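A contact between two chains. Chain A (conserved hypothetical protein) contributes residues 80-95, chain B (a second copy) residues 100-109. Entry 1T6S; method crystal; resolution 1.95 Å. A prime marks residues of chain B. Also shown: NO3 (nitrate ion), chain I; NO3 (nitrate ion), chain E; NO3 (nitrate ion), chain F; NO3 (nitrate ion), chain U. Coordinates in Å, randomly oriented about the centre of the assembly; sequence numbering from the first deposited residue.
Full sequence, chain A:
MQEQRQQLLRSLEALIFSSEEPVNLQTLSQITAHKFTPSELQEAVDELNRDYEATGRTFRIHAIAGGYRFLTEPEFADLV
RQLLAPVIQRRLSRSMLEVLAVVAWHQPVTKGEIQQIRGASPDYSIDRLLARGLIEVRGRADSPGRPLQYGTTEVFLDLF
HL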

# COMPACT_ATOMS: atom_id res chain seq x y z
N VAL A 80 -12.23 -3.50 -20.81
CA VAL A 80 -11.94 -2.71 -19.63
C VAL A 80 -10.87 -3.39 -18.78
O VAL A 80 -9.99 -2.74 -18.20
N ARG A 81 -10.93 -4.72 -18.73
CA ARG A 81 -9.96 -5.47 -17.95
C ARG A 81 -8.55 -5.26 -18.53
O ARG A 81 -7.60 -5.03 -17.79
N GLN A 82 -8.43 -5.30 -19.85
CA GLN A 82 -7.12 -5.10 -20.47
C GLN A 82 -6.56 -3.71 -20.25
O GLN A 82 -5.34 -3.51 -20.33
N LEU A 83 -7.43 -2.75 -19.95
CA LEU A 83 -7.01 -1.38 -19.73
C LEU A 83 -6.68 -1.09 -18.27
O LEU A 83 -5.60 -0.58 -17.96
N LEU A 84 -7.61 -1.40 -17.38
CA LEU A 84 -7.43 -1.15 -15.95
C LEU A 84 -6.53 -2.15 -15.24
O LEU A 84 -5.86 -1.80 -14.26
N ALA A 85 -6.52 -3.39 -15.72
CA ALA A 85 -5.75 -4.44 -15.08
C ALA A 85 -5.11 -5.44 -16.04
O ALA A 85 -5.44 -6.63 -16.02
N PRO A 86 -4.18 -4.99 -16.90
CA PRO A 86 -3.55 -5.93 -17.82
C PRO A 86 -2.75 -6.97 -17.01
O PRO A 86 -2.35 -6.69 -15.88
N VAL A 87 -2.53 -8.16 -17.60
CA VAL A 87 -1.81 -9.26 -16.93
C VAL A 87 -0.48 -8.91 -16.27
O VAL A 87 -0.26 -9.24 -15.10
N ILE A 88 0.40 -8.25 -17.01
CA ILE A 88 1.72 -7.87 -16.49
C ILE A 88 1.61 -6.98 -15.27
O ILE A 88 2.34 -7.13 -14.29
N GLN A 89 0.69 -6.02 -15.34
CA GLN A 89 0.47 -5.11 -14.23
C GLN A 89 -0.02 -5.92 -13.03
O GLN A 89 0.42 -5.69 -11.90
N ARG A 90 -0.90 -6.88 -13.27
CA ARG A 90 -1.44 -7.71 -12.20
C ARG A 90 -0.34 -8.55 -11.53
O ARG A 90 -0.33 -8.71 -10.32
N ARG A 91 0.58 -9.08 -12.34
CA ARG A 91 1.70 -9.87 -11.84
C ARG A 91 2.57 -9.03 -10.91
O ARG A 91 2.91 -9.47 -9.80
N LEU A 92 2.93 -7.83 -11.34
CA LEU A 92 3.75 -6.94 -10.50
C LEU A 92 3.01 -6.64 -9.20
O LEU A 92 3.57 -6.78 -8.10
N SER A 93 1.76 -6.21 -9.31
CA SER A 93 0.95 -5.92 -8.13
C SER A 93 0.83 -7.10 -7.17
O SER A 93 1.06 -6.96 -5.96
N ARG A 94 0.47 -8.27 -7.69
CA ARG A 94 0.31 -9.45 -6.85
C ARG A 94 1.60 -9.85 -6.13
O ARG A 94 1.60 -10.08 -4.92
N SER A 95 2.69 -9.93 -6.89
CA SER A 95 3.96 -10.33 -6.30
C SER A 95 4.37 -9.36 -5.20
O SER A 95 4.75 -9.80 -4.11
N LEU B 100 -6.13 -7.79 -0.84
CA LEU B 100 -5.73 -6.85 -1.88
C LEU B 100 -5.06 -7.58 -3.03
O LEU B 100 -5.28 -7.27 -4.21
N ALA B 101 -4.23 -8.55 -2.68
CA ALA B 101 -3.50 -9.36 -3.65
C ALA B 101 -4.47 -10.18 -4.49
O ALA B 101 -4.29 -10.29 -5.70
N VAL B 102 -5.48 -10.77 -3.85
CA VAL B 102 -6.48 -11.58 -4.55
C VAL B 102 -7.27 -10.70 -5.53
O VAL B 102 -7.54 -11.10 -6.66
N VAL B 103 -7.62 -9.49 -5.10
CA VAL B 103 -8.35 -8.57 -5.98
C VAL B 103 -7.46 -8.16 -7.17
O VAL B 103 -7.89 -8.18 -8.34
N ALA B 104 -6.21 -7.81 -6.87
CA ALA B 104 -5.29 -7.41 -7.93
C ALA B 104 -5.19 -8.48 -8.99
O ALA B 104 -5.17 -8.19 -10.18
N TRP B 105 -5.16 -9.74 -8.56
CA TRP B 105 -5.04 -10.82 -9.53
C TRP B 105 -6.32 -11.33 -10.18
O TRP B 105 -6.35 -11.56 -11.39
N HIS B 106 -7.38 -11.48 -9.40
CA HIS B 106 -8.65 -12.02 -9.90
C HIS B 106 -9.75 -11.03 -10.33
O HIS B 106 -10.79 -11.46 -10.83
N GLN B 107 -9.53 -9.74 -10.16
CA GLN B 107 -10.52 -8.73 -10.53
C GLN B 107 -11.07 -8.85 -11.96
O GLN B 107 -10.34 -9.18 -12.89
N PRO B 108 -12.37 -8.60 -12.14
CA PRO B 108 -13.34 -8.22 -11.10
C PRO B 108 -13.75 -9.46 -10.32
O PRO B 108 -14.04 -10.50 -10.90
N VAL B 109 -13.75 -9.35 -8.99
CA VAL B 109 -14.07 -10.49 -8.12
C VAL B 109 -15.00 -10.11 -6.97
O VAL B 109 -14.91 -9.00 -6.43

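A helix that ends at an interface leaves backbone carbonyls without intrahelical partners, and arginine side chains from a neighbouring chain are well suited to reach them. The contact between two copies of this protein illustrates the principle. Helix 87-95 runs nearly antiparallel to helix 100-106 of the second copy, at 169° with the axes 8.5 Å apart at closest approach, and the strongest direct polar link between the stretches lies near the C-terminal end of the latter. Arg90, whose CA-to-CB bond points toward the partner, leaves its backbone with chi1 m, chi2 t and chi3 p. Its NE donates a hydrogen bond to Trp105′ O at 3.2 Å, and Arg90 NH2 adds a weak one to the same Trp105′ O at 3.3 Å, so a single carbonyl is held by two nitrogens of one guanidinium. Arg81 NH1 makes a weak hydrogen bond at 3.4 Å to the O of Gln107′, the first residue past the partner helix. A water extends this link: it donates to His106′ O at 2.9 Å from the water oxygen and weakly accepts from Arg81 NH1 at 3.4 Å.

The second element is aromatic. Trp105′, with chi1 t and chi2 -109°, has an arginine over each of its opposite faces. The Arg94 guanidinium lies flat on the indole, with planes at 21° and centres 3.6 Å apart; its extended t, t start carries the end of a sideways-starting chain across to the ring. Although Arg94 NH1 comes within 3.1 Å of Trp105′ NE1, both are donors, and the approach reflects stacking rather than a hydrogen bond. On the other face, Arg90 CZ sits 4.4 Å from the centroid of the Trp105′ six-membered ring, a cation-pi geometry that the same side chain combines with its hydrogen bond to the carbonyl.

Nitrate ions, probably from the crystallisation liquor, occupy polar sites around these arginines. The nitrate of chain I bridges the two chains: its O1 accepts from Ser93 OG at 2.8 Å, while its O2 accepts from Gln89 NE2 and, weakly, from Gln107′ NE2, each at 2.9 Å. Gln107′ (chi1 p, chi2 t) also folds back on its own helix, its NE2 donating to Ala104′ O at 3.0 Å. The nitrate of chain E takes a hydrogen bond through O1 from Arg94 NE at 2.7 Å, binding at the edge of the guanidinium and leaving its face to the indole.

Apolar and close side-chain contacts complete the picture. Small side chains meet between the helices: Ser93 CB lies 4.0 Å from Ala104′ CB, both CA-to-CB bonds pointing toward the other stretch. In the backbone register, Arg94 CA and Ala101′ CA are 5.0 Å apart. Ala85, just past the preceding helix, also points in, placing its CB 3.5 Å from Gln107′ NE2. Around the indole, Arg91 CG approaches Trp105′ CZ3 at 3.7 Å, and Val87 CG1 (chi1 t) makes a looser apolar contact with Trp105′ CH2 at 4.3 Å. Farther out, Arg81 CD lies 4.2 Å from CD of Pro108′, which follows a cis peptide bond.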

# COMPACT_ATOMS: atom_id res chain seq x y z
CB VAL A 80 -13.23 -2.49 -18.80
CG1 VAL A 80 -12.92 -1.74 -17.51
CG2 VAL A 80 -14.20 -1.70 -19.65
CB ARG A 81 -10.30 -6.97 -17.94
CG ARG A 81 -9.88 -7.70 -16.65
CD ARG A 81 -10.29 -9.17 -16.66
NE ARG A 81 -9.22 -10.05 -17.15
CZ ARG A 81 -8.68 -11.04 -16.44
NH1 ARG A 81 -9.11 -11.28 -15.22
NH2 ARG A 81 -7.70 -11.78 -16.95
CB GLN A 82 -7.19 -5.38 -21.96
CG GLN A 82 -7.65 -6.78 -22.28
CD GLN A 82 -7.86 -6.98 -23.76
OE1 GLN A 82 -8.94 -7.37 -24.20
NE2 GLN A 82 -6.82 -6.72 -24.55
CB LEU A 83 -8.12 -0.42 -20.18
CG LEU A 83 -7.89 1.09 -19.91
CD1 LEU A 83 -6.71 1.57 -20.75
CD2 LEU A 83 -9.15 1.90 -20.27
CB LEU A 84 -8.79 -1.11 -15.25
CG LEU A 84 -9.74 0.05 -15.56
CD1 LEU A 84 -10.01 0.09 -17.04
CD2 LEU A 84 -11.05 -0.10 -14.79
CB ALA A 85 -6.64 -5.19 -14.06
CB PRO A 86 -2.67 -5.03 -18.68
CG PRO A 86 -2.31 -3.92 -17.75
CD PRO A 86 -3.61 -3.64 -17.04
CB VAL A 87 -1.52 -10.43 -17.91
CG1 VAL A 87 -1.17 -11.69 -17.11
CG2 VAL A 87 -2.70 -10.67 -18.82
CB ILE A 88 2.57 -7.13 -17.55
CG1 ILE A 88 2.61 -7.94 -18.85
CG2 ILE A 88 4.00 -6.92 -17.03
CD1 ILE A 88 3.03 -9.38 -18.67
CB GLN A 89 -0.56 -4.05 -14.61
CG GLN A 89 -0.89 -3.05 -13.52
CD GLN A 89 -2.08 -2.19 -13.90
OE1 GLN A 89 -2.02 -1.40 -14.85
NE2 GLN A 89 -3.19 -2.34 -13.16
CB ARG A 90 -2.56 -8.62 -12.74
CG ARG A 90 -3.90 -7.90 -12.93
CD ARG A 90 -4.70 -8.55 -14.04
NE ARG A 90 -4.90 -9.97 -13.80
CZ ARG A 90 -5.01 -10.88 -14.76
NH1 ARG A 90 -4.94 -10.52 -16.03
NH2 ARG A 90 -5.20 -12.16 -14.44
CB ARG A 91 2.55 -10.40 -13.01
CG ARG A 91 1.88 -11.51 -13.83
CD ARG A 91 2.64 -11.80 -15.15
NE ARG A 91 3.98 -12.31 -14.94
CZ ARG A 91 4.85 -12.58 -15.91
NH1 ARG A 91 4.50 -12.38 -17.18
NH2 ARG A 91 6.06 -13.07 -15.62
CB LEU A 92 4.05 -5.63 -11.24
CG LEU A 92 4.93 -5.79 -12.49
CD1 LEU A 92 4.83 -4.54 -13.36
CD2 LEU A 92 6.39 -6.05 -12.08
CB SER A 93 -0.46 -5.49 -8.55
OG SER A 93 -0.45 -4.20 -9.15
CB ARG A 94 -0.20 -10.64 -7.68
CG ARG A 94 -0.36 -11.92 -6.86
CD ARG A 94 -1.00 -13.07 -7.64
NE ARG A 94 -0.13 -13.62 -8.69
CZ ARG A 94 -0.43 -14.70 -9.42
NH1 ARG A 94 -1.57 -15.34 -9.21
NH2 ARG A 94 0.41 -15.12 -10.36
CB SER A 95 5.05 -10.44 -7.39
OG SER A 95 5.31 -9.20 -8.02
CB LEU B 100 -4.71 -5.83 -1.34
CG LEU B 100 -5.00 -4.37 -1.70
CD1 LEU B 100 -3.80 -3.51 -1.35
CD2 LEU B 100 -5.37 -4.24 -3.15
CB ALA B 101 -2.52 -10.29 -2.91
CB VAL B 102 -7.45 -12.27 -3.55
CG1 VAL B 102 -8.53 -13.05 -4.31
CG2 VAL B 102 -6.68 -13.23 -2.64
CB VAL B 103 -8.82 -7.32 -5.21
CG1 VAL B 103 -9.56 -6.34 -6.18
CG2 VAL B 103 -9.74 -7.75 -4.08
CB ALA B 104 -3.88 -7.14 -7.35
CB TRP B 105 -4.29 -11.99 -8.90
CG TRP B 105 -4.03 -13.10 -9.89
CD1 TRP B 105 -4.62 -14.33 -9.92
CD2 TRP B 105 -3.13 -13.05 -11.01
NE1 TRP B 105 -4.15 -15.06 -10.98
CE2 TRP B 105 -3.23 -14.30 -11.67
CE3 TRP B 105 -2.25 -12.08 -11.52
CZ2 TRP B 105 -2.49 -14.60 -12.82
CZ3 TRP B 105 -1.51 -12.39 -12.66
CH2 TRP B 105 -1.64 -13.63 -13.29
CB HIS B 106 -9.22 -12.96 -8.84
CG HIS B 106 -8.37 -14.15 -8.57
ND1 HIS B 106 -8.49 -15.33 -9.28
CD2 HIS B 106 -7.36 -14.35 -7.68
CE1 HIS B 106 -7.60 -16.20 -8.83
NE2 HIS B 106 -6.90 -15.63 -7.87
CB GLN B 107 -9.95 -7.32 -10.32
CG GLN B 107 -8.67 -7.03 -11.13
CD GLN B 107 -8.08 -5.67 -10.80
OE1 GLN B 107 -8.79 -4.67 -10.76
NE2 GLN B 107 -6.76 -5.62 -10.59
CB PRO B 108 -14.49 -7.60 -11.90
CG PRO B 108 -14.43 -8.31 -13.19
CD PRO B 108 -12.95 -8.39 -13.48
CB VAL B 109 -12.76 -11.12 -7.55
CG1 VAL B 109 -12.04 -10.14 -6.63
CG2 VAL B 109 -13.06 -12.41 -6.82
N NO3 I . -3.63 -4.24 -10.50
O1 NO3 I . -2.53 -4.47 -11.05
O2 NO3 I . -4.55 -3.93 -11.21
O3 NO3 I . -3.68 -4.34 -9.29
N NO3 E . 3.23 -13.04 -8.90
O1 NO3 E . 2.23 -12.84 -9.63
O2 NO3 E . 3.02 -13.40 -7.78
O3 NO3 E . 4.34 -12.84 -9.38
N NO3 F . -3.91 -8.42 -20.96
O1 NO3 F . -4.76 -8.99 -21.69
O2 NO3 F . -4.19 -8.28 -19.81
O3 NO3 F . -2.88 -8.05 -21.46
N NO3 U . -4.31 -15.52 -5.78
O1 NO3 U . -4.61 -14.36 -6.13
O2 NO3 U . -3.38 -15.65 -5.05
O3 NO3 U . -4.99 -16.44 -6.22
O HOH W 1 -9.86 -13.46 -12.72